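PDB 7D60: calcium homeostasis modulator protein 5 from Homo sapiens, which oligomerizes into undecameric, cone-shaped assemblies that may act as large-pore channels, with gating and ion conductance likely regulated by membrane lipids. Local coordinates for residues T161-L164 and P165-E169; L182-C185 and L186-S189; E224-E227 and N228-D232; M256-F259 and A260-E263. All coordinates share one frame; numbering follows the deposited sequence.

Contact 1 of 4, residues T161-L164 and P165-E169; sequences TSML and PTVNE
P165 follows L164 directly, and its ring atom CD lies near L164 CB at 4.3 Å, an apolar touch in a loop that probably faces the extracellular side. T166, the third residue of the turn that follows, adds little: its OG1 comes to 3.7 Å from the carbonyl oxygen of L164. At V167 the chain has turned back, and its backbone N donates to L164 O at 2.6 Å in an almost straight bond (N-H...O 176°) lying in the carbonyl plane. This bond closes a type I beta turn from L164 to V167, which delivers the chain to the start of helix 168-203, the helix that carries transmembrane segment S4. The V167 side chain faces back to the preceding residues, with CG2 placed 4.1 Å from L164 CB and CB beside M163 O. N168, buried, reaches farthest back. With CG beside its own backbone N (chi1 -72°), the amide is swung toward the loop, where ND2 makes a weak, bent bond to T161 O at 3.4 Å. Its other branch, OD1, rests 3.3 Å from M163 CG, the two side chains passing at a slant; M163 also lies on P146 and E148. A leucine in place of N168 would probably leave T161 O without this amide partner and the loop less firmly tied to the first helical turn.

Contact 2 of 4, residues L182-C185 and L186-S189; sequences LGWC and LICS
This is a local, one-turn contact within transmembrane helix S4, in the middle part of helix 168-203, where residues L182 to C185 meet L186 to S189 through i to i+3 and i to i+4 pairs. The helical evidence is the backbone bond from C188 N to W184 O, 3.1 Å long; L186 N to L182 O, at 3.3 Å, is weak. The chief side-chain pair is W184 with I187, which lie alongside each other and point the same way. I187 CD1 approaches the six-membered part of the indole obliquely, 4.0 Å from W184 CE3. It gets there because CG1 sits beside the backbone N (chi1 -65°) and the chain then extends, which also brings I187 CG1 to 3.3 Å from G183 O. The pair also meets the oligomer: W184 meets F54 of a neighbouring subunit edge-to-face, and I187 packs on V61 of that same subunit. Helix 109-120 of the same chain packs on L186 through L115 and S116, and its S116 and L120 also touch I187 and W184 respectively. At the last residue, S189 OG folds back along the helix and makes a weak hydrogen bond to C185 O at 3.2 Å.

Contact 3 of 4, residues E224-E227 and N228-D232; sequences EQLE and NTFLD
L226 and F230, one helical turn apart on the probably cytoplasmic helix 209-246, lie side by side and point the same way. The leucine has CG anti to its backbone N (chi1 -162°), which carries its branch up to the phenyl face: CD1 stands 4.3 Å from the ring centroid, 26° off the normal, a CH-pi contact. The phenyl face near CG also lies over L226 O, the oxygen that accepts F230 N at 3.2 Å. T229 takes another route. Its OG1 turns beside the backbone N (chi1 -53°) and donates to Q225 O at 2.8 Å, the helical pattern in which a threonine hydroxyl bonds back to the i-4 carbonyl. The hydroxyl comes nearly in line with the C=O (C=O...donor 160°), and T229 N adds a second bond of 3.2 Å, so Q225 O is gripped twice by one residue. Subunits meet around this helix: L226 packs on L242 and F230 on F246 of one neighbour, and K221 of another bonds to L231 O. The chemistry is therefore divided, with the threonine hydroxyl satisfied within its own helix and the leucine-phenylalanine pair left to form an apolar patch between subunits.

Contact 4 of 4, residues M256-F259 and A260-E263; sequences MPTF and AAWE
One face of the W262 indole carries the P257 ring, whose CG stands 3.5 Å above the plane toward the rim, 3.8 Å from W262 CE2. F259 CA lies at the indole's edge, near its plane. The F259 phenyl is covered on one face by E263: CG sits 3.9 Å from the ring centroid, 18° off the normal. The carboxylate continues over the ring, nearly parallel to it (8° between planes), with E263 OE2 3.7 Å from F259 CE1. E263 is bent at CB-CG (chi2 -59°), which folds it over the phenyl, yet its polar end has stronger partners in K86 and in S208 of a neighbouring subunit. With W262 cut back to alanine, a gap would probably open beside P257 and the pairing of that proline with the first helical turn would be lost. In the backbone, T258 O accepts the amide of W262 at 3.1 Å, and F259 O that of E263 at 3.2 Å. T258 is the N-cap of the short helix 259-264, so P257, just before the cap, and W262, four residues after it, occupy the positions of a hydrophobic staple, the apolar pairing characteristic of a helix N-terminus.

Contacts 1 and 2 share helix 168-203, the first at its probably extracellular start and the second within the membrane, with centres about 31 Å apart. Contacts 3 and 4 are probably cytoplasmic, on the other side of the chain's centre, on helix 209-246 and on the short helix 259-264 that follows it. They touch: F230 CE1 lies 4.0 Å from W262 CH2, so the two contacts pack together there. Contact 3 is the surface contact, the others partly buried. The beta turn of contact 1 relies on backbone and amide polarity, contact 2 on membrane-embedded apolar packing; contact 3 pairs a CH-pi contact with a hydroxyl-carbonyl bond, and contact 4 sets rings and a charged glutamate at a helix N-terminus. Contact 2 reaches one other subunit, contacts 3 and 4 two each.

Contact 1 of 4, residues T161-L164 and P165-E169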
ATOM      1  N   THR A 161       7.388  45.026 -35.070  1.00 78.94           N
ATOM      2  CA  THR A 161       7.232  45.592 -36.401  1.00 78.94           C
ATOM      3  C   THR A 161       6.179  46.684 -36.318  1.00 78.94           C
ATOM      4  O   THR A 161       5.134  46.493 -35.687  1.00 78.94           O
ATOM      5  CB  THR A 161       6.823  44.523 -37.413  1.00 78.94           C
ATOM      6  OG1 THR A 161       7.695  43.398 -37.283  1.00 78.94           O
ATOM      7  CG2 THR A 161       6.972  45.057 -38.819  1.00 78.94           C
ATOM      8  N   SER A 162       6.456  47.828 -36.936  1.00 82.49           N
ATOM      9  CA  SER A 162       5.573  48.988 -36.823  1.00 82.49           C
ATOM     10  C   SER A 162       4.571  49.027 -37.978  1.00 82.49           C
ATOM     11  O   SER A 162       4.553  49.944 -38.795  1.00 82.49           O
ATOM     12  CB  SER A 162       6.395  50.269 -36.760  1.00 82.49           C
ATOM     13  OG  SER A 162       5.604  51.363 -36.328  1.00 82.49           O
ATOM     14  N   MET A 163       3.737  47.993 -38.048  1.00 82.78           N
ATOM     15  CA  MET A 163       2.636  47.969 -39.003  1.00 82.78           C
ATOM     16  C   MET A 163       1.367  47.429 -38.347  1.00 82.78           C
ATOM     17  O   MET A 163       0.716  46.525 -38.871  1.00 82.78           O
ATOM     18  CB  MET A 163       2.989  47.192 -40.274  1.00 82.78           C
ATOM     19  CG  MET A 163       3.615  45.829 -40.077  1.00 82.78           C
ATOM     20  SD  MET A 163       4.114  45.082 -41.639  1.00 82.78           S
ATOM     21  CE  MET A 163       2.640  45.332 -42.616  1.00 82.78           C
ATOM     22  N   LEU A 164       1.011  47.993 -37.171  1.00 78.49           N
ATOM     23  CA  LEU A 164      -0.311  47.858 -36.552  1.00 78.49           C
ATOM     24  C   LEU A 164      -0.670  46.422 -36.181  1.00 78.49           C
ATOM     25  O   LEU A 164      -1.341  45.740 -36.963  1.00 78.49           O
ATOM     26  CB  LEU A 164      -1.396  48.449 -37.458  1.00 78.49           C
ATOM     27  CG  LEU A 164      -2.674  48.904 -36.759  1.00 78.49           C
ATOM     28  CD1 LEU A 164      -2.352  49.889 -35.652  1.00 78.49           C
ATOM     29  CD2 LEU A 164      -3.630  49.522 -37.760  1.00 78.49           C
ATOM     30  N   PRO A 165      -0.226  45.930 -34.999  1.00 75.09           N
ATOM     31  CA  PRO A 165      -0.171  44.482 -34.699  1.00 75.09           C
ATOM     32  C   PRO A 165      -1.420  43.614 -34.865  1.00 75.09           C
ATOM     33  O   PRO A 165      -1.341  42.405 -34.637  1.00 75.09           O
ATOM     34  CB  PRO A 165       0.253  44.467 -33.225  1.00 75.09           C
ATOM     35  CG  PRO A 165       0.957  45.752 -33.020  1.00 75.09           C
ATOM     36  CD  PRO A 165       0.245  46.743 -33.869  1.00 75.09           C
ATOM     37  N   THR A 166      -2.570  44.180 -35.230  1.00 73.88           N
ATOM     38  CA  THR A 166      -3.633  43.342 -35.765  1.00 73.88           C
ATOM     39  C   THR A 166      -3.356  42.917 -37.201  1.00 73.88           C
ATOM     40  O   THR A 166      -3.984  41.971 -37.683  1.00 73.88           O
ATOM     41  CB  THR A 166      -4.981  44.060 -35.694  1.00 73.88           C
ATOM     42  OG1 THR A 166      -4.994  45.154 -36.617  1.00 73.88           O
ATOM     43  CG2 THR A 166      -5.232  44.577 -34.286  1.00 73.88           C
ATOM     44  N   VAL A 167      -2.441  43.598 -37.892  1.00 71.42           N
ATOM     45  CA  VAL A 167      -2.010  43.159 -39.214  1.00 71.42           C
ATOM     46  C   VAL A 167      -0.894  42.122 -39.106  1.00 71.42           C
ATOM     47  O   VAL A 167      -0.795  41.223 -39.946  1.00 71.42           O
ATOM     48  CB  VAL A 167      -1.584  44.379 -40.053  1.00 71.42           C
ATOM     49  CG1 VAL A 167      -1.311  44.005 -41.500  1.00 71.42           C
ATOM     50  CG2 VAL A 167      -2.656  45.441 -40.004  1.00 71.42           C
ATOM     51  N   ASN A 168      -0.066  42.202 -38.064  1.00 71.15           N
ATOM     52  CA  ASN A 168       0.982  41.207 -37.872  1.00 71.15           C
ATOM     53  C   ASN A 168       0.415  39.871 -37.420  1.00 71.15           C
ATOM     54  O   ASN A 168       0.998  38.824 -37.712  1.00 71.15           O
ATOM     55  CB  ASN A 168       2.006  41.700 -36.851  1.00 71.15           C
ATOM     56  CG  ASN A 168       2.869  42.816 -37.388  1.00 71.15           C
ATOM     57  OD1 ASN A 168       3.093  42.916 -38.591  1.00 71.15           O
ATOM     58  ND2 ASN A 168       3.364  43.661 -36.496  1.00 71.15           N
ATOM     59  N   GLU A 169      -0.708  39.883 -36.708  1.00 68.81           N
ATOM     60  CA  GLU A 169      -1.299  38.643 -36.228  1.00 68.81           C
ATOM     61  C   GLU A 169      -2.035  37.885 -37.322  1.00 68.81           C
ATOM     62  O   GLU A 169      -2.282  36.686 -37.166  1.00 68.81           O
ATOM     63  CB  GLU A 169      -2.245  38.932 -35.063  1.00 68.81           C
ATOM     64  CG  GLU A 169      -2.414  37.788 -34.077  1.00 68.81           C
ATOM     65  CD  GLU A 169      -1.095  37.256 -33.545  1.00 68.81           C
ATOM     66  OE1 GLU A 169      -0.245  38.066 -33.119  1.00 68.81           O
ATOM     67  OE2 GLU A 169      -0.910  36.021 -33.547  1.00 68.81           O
TER

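Contact 2 of 4, residues L182-C185 and L186-S189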
ATOM      1  N   LEU A 182       0.307  22.276 -47.687  1.00 28.38           N
ATOM      2  CA  LEU A 182       1.401  21.497 -48.256  1.00 28.38           C
ATOM      3  C   LEU A 182       1.710  20.247 -47.448  1.00 28.38           C
ATOM      4  O   LEU A 182       2.251  19.290 -48.000  1.00 28.38           O
ATOM      5  CB  LEU A 182       2.664  22.344 -48.357  1.00 28.38           C
ATOM      6  CG  LEU A 182       2.679  23.475 -49.376  1.00 28.38           C
ATOM      7  CD1 LEU A 182       3.904  24.331 -49.157  1.00 28.38           C
ATOM      8  CD2 LEU A 182       2.659  22.916 -50.777  1.00 28.38           C
ATOM      9  N   GLY A 183       1.399  20.240 -46.155  1.00 27.31           N
ATOM     10  CA  GLY A 183       1.597  19.045 -45.362  1.00 27.31           C
ATOM     11  C   GLY A 183       0.601  17.954 -45.678  1.00 27.31           C
ATOM     12  O   GLY A 183       0.900  16.774 -45.503  1.00 27.31           O
ATOM     13  N   TRP A 184      -0.593  18.324 -46.142  1.00 26.56           N
ATOM     14  CA  TRP A 184      -1.579  17.337 -46.555  1.00 26.56           C
ATOM     15  C   TRP A 184      -1.420  16.926 -48.007  1.00 26.56           C
ATOM     16  O   TRP A 184      -1.849  15.831 -48.371  1.00 26.56           O
ATOM     17  CB  TRP A 184      -2.999  17.859 -46.331  1.00 26.56           C
ATOM     18  CG  TRP A 184      -3.445  17.843 -44.909  1.00 26.56           C
ATOM     19  CD1 TRP A 184      -3.757  18.921 -44.146  1.00 26.56           C
ATOM     20  CD2 TRP A 184      -3.642  16.695 -44.076  1.00 26.56           C
ATOM     21  NE1 TRP A 184      -4.124  18.525 -42.890  1.00 26.56           N
ATOM     22  CE2 TRP A 184      -4.065  17.161 -42.821  1.00 26.56           C
ATOM     23  CE3 TRP A 184      -3.501  15.319 -44.270  1.00 26.56           C
ATOM     24  CZ2 TRP A 184      -4.343  16.304 -41.766  1.00 26.56           C
ATOM     25  CZ3 TRP A 184      -3.777  14.475 -43.222  1.00 26.56           C
ATOM     26  CH2 TRP A 184      -4.192  14.967 -41.986  1.00 26.56           C
ATOM     27  N   CYS A 185      -0.822  17.770 -48.843  1.00 30.48           N
ATOM     28  CA  CYS A 185      -0.553  17.383 -50.220  1.00 30.48           C
ATOM     29  C   CYS A 185       0.610  16.412 -50.323  1.00 30.48           C
ATOM     30  O   CYS A 185       0.750  15.739 -51.344  1.00 30.48           O
ATOM     31  CB  CYS A 185      -0.263  18.612 -51.076  1.00 30.48           C
ATOM     32  SG  CYS A 185      -1.726  19.475 -51.674  1.00 30.48           S
ATOM     33  N   LEU A 186       1.451  16.340 -49.298  1.00 29.62           N
ATOM     34  CA  LEU A 186       2.552  15.393 -49.260  1.00 29.62           C
ATOM     35  C   LEU A 186       2.124  14.051 -48.683  1.00 29.62           C
ATOM     36  O   LEU A 186       2.594  13.012 -49.143  1.00 29.62           O
ATOM     37  CB  LEU A 186       3.709  15.976 -48.450  1.00 29.62           C
ATOM     38  CG  LEU A 186       5.005  15.174 -48.373  1.00 29.62           C
ATOM     39  CD1 LEU A 186       5.716  15.185 -49.706  1.00 29.62           C
ATOM     40  CD2 LEU A 186       5.893  15.732 -47.293  1.00 29.62           C
ATOM     41  N   ILE A 187       1.236  14.055 -47.688  1.00 29.48           N
ATOM     42  CA  ILE A 187       0.710  12.807 -47.146  1.00 29.48           C
ATOM     43  C   ILE A 187      -0.181  12.113 -48.171  1.00 29.48           C
ATOM     44  O   ILE A 187      -0.142  10.888 -48.318  1.00 29.48           O
ATOM     45  CB  ILE A 187      -0.038  13.083 -45.829  1.00 29.48           C
ATOM     46  CG1 ILE A 187       0.929  13.576 -44.768  1.00 29.48           C
ATOM     47  CG2 ILE A 187      -0.710  11.846 -45.292  1.00 29.48           C
ATOM     48  CD1 ILE A 187       0.252  14.120 -43.536  1.00 29.48           C
ATOM     49  N   CYS A 188      -0.960  12.884 -48.926  1.00 32.38           N
ATOM     50  CA  CYS A 188      -1.900  12.293 -49.868  1.00 32.38           C
ATOM     51  C   CYS A 188      -1.215  11.742 -51.110  1.00 32.38           C
ATOM     52  O   CYS A 188      -1.658  10.726 -51.651  1.00 32.38           O
ATOM     53  CB  CYS A 188      -2.955  13.318 -50.273  1.00 32.38           C
ATOM     54  SG  CYS A 188      -4.210  13.591 -49.027  1.00 32.38           S
ATOM     55  N   SER A 189      -0.152  12.383 -51.580  1.00 33.89           N
ATOM     56  CA  SER A 189       0.516  11.918 -52.783  1.00 33.89           C
ATOM     57  C   SER A 189       1.576  10.862 -52.510  1.00 33.89           C
ATOM     58  O   SER A 189       1.950  10.134 -53.432  1.00 33.89           O
ATOM     59  CB  SER A 189       1.145  13.095 -53.529  1.00 33.89           C
ATOM     60  OG  SER A 189       2.376  13.466 -52.948  1.00 33.89           O
TER

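Contact 3 of 4, residues E224-E227 and N228-D232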
ATOM      1  N   GLU A 224      16.808 -19.146 -39.438  1.00 37.20           N
ATOM      2  CA  GLU A 224      16.922 -19.650 -38.076  1.00 37.20           C
ATOM      3  C   GLU A 224      17.757 -20.918 -38.018  1.00 37.20           C
ATOM      4  O   GLU A 224      18.501 -21.130 -37.060  1.00 37.20           O
ATOM      5  CB  GLU A 224      15.537 -19.910 -37.491  1.00 37.20           C
ATOM      6  CG  GLU A 224      14.791 -18.656 -37.087  1.00 37.20           C
ATOM      7  CD  GLU A 224      13.323 -18.914 -36.800  1.00 37.20           C
ATOM      8  OE1 GLU A 224      12.890 -20.080 -36.898  1.00 37.20           O
ATOM      9  OE2 GLU A 224      12.600 -17.949 -36.481  1.00 37.20           O
ATOM     10  N   GLN A 225      17.637 -21.773 -39.031  1.00 35.74           N
ATOM     11  CA  GLN A 225      18.409 -23.004 -39.068  1.00 35.74           C
ATOM     12  C   GLN A 225      19.857 -22.756 -39.444  1.00 35.74           C
ATOM     13  O   GLN A 225      20.718 -23.575 -39.117  1.00 35.74           O
ATOM     14  CB  GLN A 225      17.780 -23.984 -40.050  1.00 35.74           C
ATOM     15  CG  GLN A 225      16.449 -24.536 -39.606  1.00 35.74           C
ATOM     16  CD  GLN A 225      16.593 -25.636 -38.597  1.00 35.74           C
ATOM     17  OE1 GLN A 225      16.320 -25.451 -37.412  1.00 35.74           O
ATOM     18  NE2 GLN A 225      17.030 -26.794 -39.056  1.00 35.74           N
ATOM     19  N   LEU A 226      20.143 -21.649 -40.124  1.00 33.17           N
ATOM     20  CA  LEU A 226      21.514 -21.300 -40.462  1.00 33.17           C
ATOM     21  C   LEU A 226      22.256 -20.720 -39.270  1.00 33.17           C
ATOM     22  O   LEU A 226      23.475 -20.863 -39.184  1.00 33.17           O
ATOM     23  CB  LEU A 226      21.521 -20.310 -41.621  1.00 33.17           C
ATOM     24  CG  LEU A 226      22.779 -20.091 -42.441  1.00 33.17           C
ATOM     25  CD1 LEU A 226      23.335 -21.407 -42.902  1.00 33.17           C
ATOM     26  CD2 LEU A 226      22.421 -19.246 -43.626  1.00 33.17           C
ATOM     27  N   GLU A 227      21.547 -20.069 -38.350  1.00 36.35           N
ATOM     28  CA  GLU A 227      22.192 -19.567 -37.144  1.00 36.35           C
ATOM     29  C   GLU A 227      22.530 -20.690 -36.177  1.00 36.35           C
ATOM     30  O   GLU A 227      23.464 -20.557 -35.385  1.00 36.35           O
ATOM     31  CB  GLU A 227      21.302 -18.540 -36.453  1.00 36.35           C
ATOM     32  CG  GLU A 227      21.162 -17.241 -37.206  1.00 36.35           C
ATOM     33  CD  GLU A 227      19.959 -16.434 -36.759  1.00 36.35           C
ATOM     34  OE1 GLU A 227      19.195 -16.930 -35.907  1.00 36.35           O
ATOM     35  OE2 GLU A 227      19.776 -15.306 -37.262  1.00 36.35           O
ATOM     36  N   ASN A 228      21.783 -21.789 -36.214  1.00 35.69           N
ATOM     37  CA  ASN A 228      22.073 -22.920 -35.346  1.00 35.69           C
ATOM     38  C   ASN A 228      23.135 -23.842 -35.920  1.00 35.69           C
ATOM     39  O   ASN A 228      23.779 -24.565 -35.161  1.00 35.69           O
ATOM     40  CB  ASN A 228      20.799 -23.716 -35.077  1.00 35.69           C
ATOM     41  CG  ASN A 228      19.751 -22.904 -34.357  1.00 35.69           C
ATOM     42  OD1 ASN A 228      20.055 -21.886 -33.741  1.00 35.69           O
ATOM     43  ND2 ASN A 228      18.505 -23.351 -34.430  1.00 35.69           N
ATOM     44  N   THR A 229      23.330 -23.839 -37.236  1.00 32.36           N
ATOM     45  CA  THR A 229      24.396 -24.634 -37.828  1.00 32.36           C
ATOM     46  C   THR A 229      25.738 -23.930 -37.700  1.00 32.36           C
ATOM     47  O   THR A 229      26.762 -24.580 -37.470  1.00 32.36           O
ATOM     48  CB  THR A 229      24.068 -24.925 -39.289  1.00 32.36           C
ATOM     49  OG1 THR A 229      22.767 -25.509 -39.363  1.00 32.36           O
ATOM     50  CG2 THR A 229      25.057 -25.896 -39.892  1.00 32.36           C
ATOM     51  N   PHE A 230      25.747 -22.602 -37.834  1.00 29.08           N
ATOM     52  CA  PHE A 230      26.972 -21.836 -37.636  1.00 29.08           C
ATOM     53  C   PHE A 230      27.433 -21.909 -36.192  1.00 29.08           C
ATOM     54  O   PHE A 230      28.629 -22.020 -35.920  1.00 29.08           O
ATOM     55  CB  PHE A 230      26.757 -20.378 -38.035  1.00 29.08           C
ATOM     56  CG  PHE A 230      26.785 -20.134 -39.509  1.00 29.08           C
ATOM     57  CD1 PHE A 230      27.119 -21.136 -40.397  1.00 29.08           C
ATOM     58  CD2 PHE A 230      26.471 -18.888 -40.009  1.00 29.08           C
ATOM     59  CE1 PHE A 230      27.140 -20.896 -41.745  1.00 29.08           C
ATOM     60  CE2 PHE A 230      26.491 -18.649 -41.355  1.00 29.08           C
ATOM     61  CZ  PHE A 230      26.827 -19.653 -42.223  1.00 29.08           C
ATOM     62  N   LEU A 231      26.493 -21.868 -35.256  1.00 31.89           N
ATOM     63  CA  LEU A 231      26.803 -21.932 -33.839  1.00 31.89           C
ATOM     64  C   LEU A 231      27.226 -23.327 -33.399  1.00 31.89           C
ATOM     65  O   LEU A 231      27.840 -23.472 -32.342  1.00 31.89           O
ATOM     66  CB  LEU A 231      25.580 -21.467 -33.052  1.00 31.89           C
ATOM     67  CG  LEU A 231      25.627 -20.995 -31.607  1.00 31.89           C
ATOM     68  CD1 LEU A 231      24.641 -19.866 -31.440  1.00 31.89           C
ATOM     69  CD2 LEU A 231      25.290 -22.128 -30.666  1.00 31.89           C
ATOM     70  N   ASP A 232      26.918 -24.348 -34.192  1.00 34.32           N
ATOM     71  CA  ASP A 232      27.290 -25.716 -33.866  1.00 34.32           C
ATOM     72  C   ASP A 232      28.636 -26.098 -34.463  1.00 34.32           C
ATOM     73  O   ASP A 232      29.406 -26.823 -33.831  1.00 34.32           O
ATOM     74  CB  ASP A 232      26.192 -26.660 -34.354  1.00 34.32           C
ATOM     75  CG  ASP A 232      26.561 -28.111 -34.218  1.00 34.32           C
ATOM     76  OD1 ASP A 232      26.682 -28.589 -33.073  1.00 34.32           O
ATOM     77  OD2 ASP A 232      26.714 -28.782 -35.260  1.00 34.32           O
TER

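Contact 4 of 4, residues M256-F259 and A260-E263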
ATOM      1  N   MET A 256      35.213 -28.578 -44.235  1.00 42.04           N
ATOM      2  CA  MET A 256      34.468 -27.346 -44.425  1.00 42.04           C
ATOM      3  C   MET A 256      34.185 -27.190 -45.909  1.00 42.04           C
ATOM      4  O   MET A 256      34.884 -27.780 -46.739  1.00 42.04           O
ATOM      5  CB  MET A 256      35.264 -26.135 -43.913  1.00 42.04           C
ATOM      6  CG  MET A 256      35.488 -26.111 -42.418  1.00 42.04           C
ATOM      7  SD  MET A 256      33.951 -26.006 -41.496  1.00 42.04           S
ATOM      8  CE  MET A 256      33.563 -24.281 -41.713  1.00 42.04           C
ATOM      9  N   PRO A 257      33.150 -26.429 -46.281  1.00 35.74           N
ATOM     10  CA  PRO A 257      32.932 -26.140 -47.702  1.00 35.74           C
ATOM     11  C   PRO A 257      34.052 -25.290 -48.281  1.00 35.74           C
ATOM     12  O   PRO A 257      34.668 -24.481 -47.590  1.00 35.74           O
ATOM     13  CB  PRO A 257      31.595 -25.390 -47.718  1.00 35.74           C
ATOM     14  CG  PRO A 257      31.288 -25.065 -46.318  1.00 35.74           C
ATOM     15  CD  PRO A 257      31.984 -26.055 -45.467  1.00 35.74           C
ATOM     16  N   THR A 258      34.315 -25.490 -49.568  1.00 35.83           N
ATOM     17  CA  THR A 258      35.410 -24.802 -50.231  1.00 35.83           C
ATOM     18  C   THR A 258      35.050 -23.342 -50.485  1.00 35.83           C
ATOM     19  O   THR A 258      33.940 -22.887 -50.208  1.00 35.83           O
ATOM     20  CB  THR A 258      35.757 -25.492 -51.546  1.00 35.83           C
ATOM     21  OG1 THR A 258      34.586 -25.580 -52.361  1.00 35.83           O
ATOM     22  CG2 THR A 258      36.280 -26.884 -51.289  1.00 35.83           C
ATOM     23  N   PHE A 259      36.011 -22.600 -51.035  1.00 35.45           N
ATOM     24  CA  PHE A 259      35.768 -21.192 -51.315  1.00 35.45           C
ATOM     25  C   PHE A 259      34.821 -21.010 -52.489  1.00 35.45           C
ATOM     26  O   PHE A 259      34.053 -20.046 -52.515  1.00 35.45           O
ATOM     27  CB  PHE A 259      37.084 -20.465 -51.584  1.00 35.45           C
ATOM     28  CG  PHE A 259      36.930 -18.984 -51.724  1.00 35.45           C
ATOM     29  CD1 PHE A 259      36.564 -18.210 -50.638  1.00 35.45           C
ATOM     30  CD2 PHE A 259      37.138 -18.366 -52.943  1.00 35.45           C
ATOM     31  CE1 PHE A 259      36.412 -16.848 -50.764  1.00 35.45           C
ATOM     32  CE2 PHE A 259      36.987 -17.004 -53.076  1.00 35.45           C
ATOM     33  CZ  PHE A 259      36.624 -16.245 -51.983  1.00 35.45           C
ATOM     34  N   ALA A 260      34.842 -21.930 -53.451  1.00 34.36           N
ATOM     35  CA  ALA A 260      33.935 -21.823 -54.587  1.00 34.36           C
ATOM     36  C   ALA A 260      32.501 -22.156 -54.202  1.00 34.36           C
ATOM     37  O   ALA A 260      31.568 -21.717 -54.878  1.00 34.36           O
ATOM     38  CB  ALA A 260      34.406 -22.734 -55.717  1.00 34.36           C
ATOM     39  N   ALA A 261      32.301 -22.921 -53.132  1.00 30.94           N
ATOM     40  CA  ALA A 261      30.951 -23.212 -52.671  1.00 30.94           C
ATOM     41  C   ALA A 261      30.412 -22.131 -51.748  1.00 30.94           C
ATOM     42  O   ALA A 261      29.195 -21.952 -51.665  1.00 30.94           O
ATOM     43  CB  ALA A 261      30.915 -24.560 -51.961  1.00 30.94           C
ATOM     44  N   TRP A 262      31.290 -21.422 -51.038  1.00 27.95           N
ATOM     45  CA  TRP A 262      30.851 -20.306 -50.207  1.00 27.95           C
ATOM     46  C   TRP A 262      30.384 -19.139 -51.063  1.00 27.95           C
ATOM     47  O   TRP A 262      29.413 -18.460 -50.718  1.00 27.95           O
ATOM     48  CB  TRP A 262      31.983 -19.846 -49.296  1.00 27.95           C
ATOM     49  CG  TRP A 262      32.168 -20.573 -48.002  1.00 27.95           C
ATOM     50  CD1 TRP A 262      33.253 -21.295 -47.634  1.00 27.95           C
ATOM     51  CD2 TRP A 262      31.280 -20.592 -46.884  1.00 27.95           C
ATOM     52  NE1 TRP A 262      33.093 -21.788 -46.374  1.00 27.95           N
ATOM     53  CE2 TRP A 262      31.888 -21.369 -45.887  1.00 27.95           C
ATOM     54  CE3 TRP A 262      30.026 -20.041 -46.633  1.00 27.95           C
ATOM     55  CZ2 TRP A 262      31.289 -21.605 -44.662  1.00 27.95           C
ATOM     56  CZ3 TRP A 262      29.434 -20.282 -45.417  1.00 27.95           C
ATOM     57  CH2 TRP A 262      30.065 -21.054 -44.448  1.00 27.95           C
ATOM     58  N   GLU A 263      31.072 -18.879 -52.173  1.00 33.99           N
ATOM     59  CA  GLU A 263      30.733 -17.734 -53.009  1.00 33.99           C
ATOM     60  C   GLU A 263      29.556 -18.019 -53.927  1.00 33.99           C
ATOM     61  O   GLU A 263      28.848 -17.087 -54.318  1.00 33.99           O
ATOM     62  CB  GLU A 263      31.940 -17.304 -53.838  1.00 33.99           C
ATOM     63  CG  GLU A 263      33.161 -16.918 -53.025  1.00 33.99           C
ATOM     64  CD  GLU A 263      32.907 -15.769 -52.062  1.00 33.99           C
ATOM     65  OE1 GLU A 263      32.790 -14.617 -52.529  1.00 33.99           O
ATOM     66  OE2 GLU A 263      32.841 -16.013 -50.835  1.00 33.99           O
TER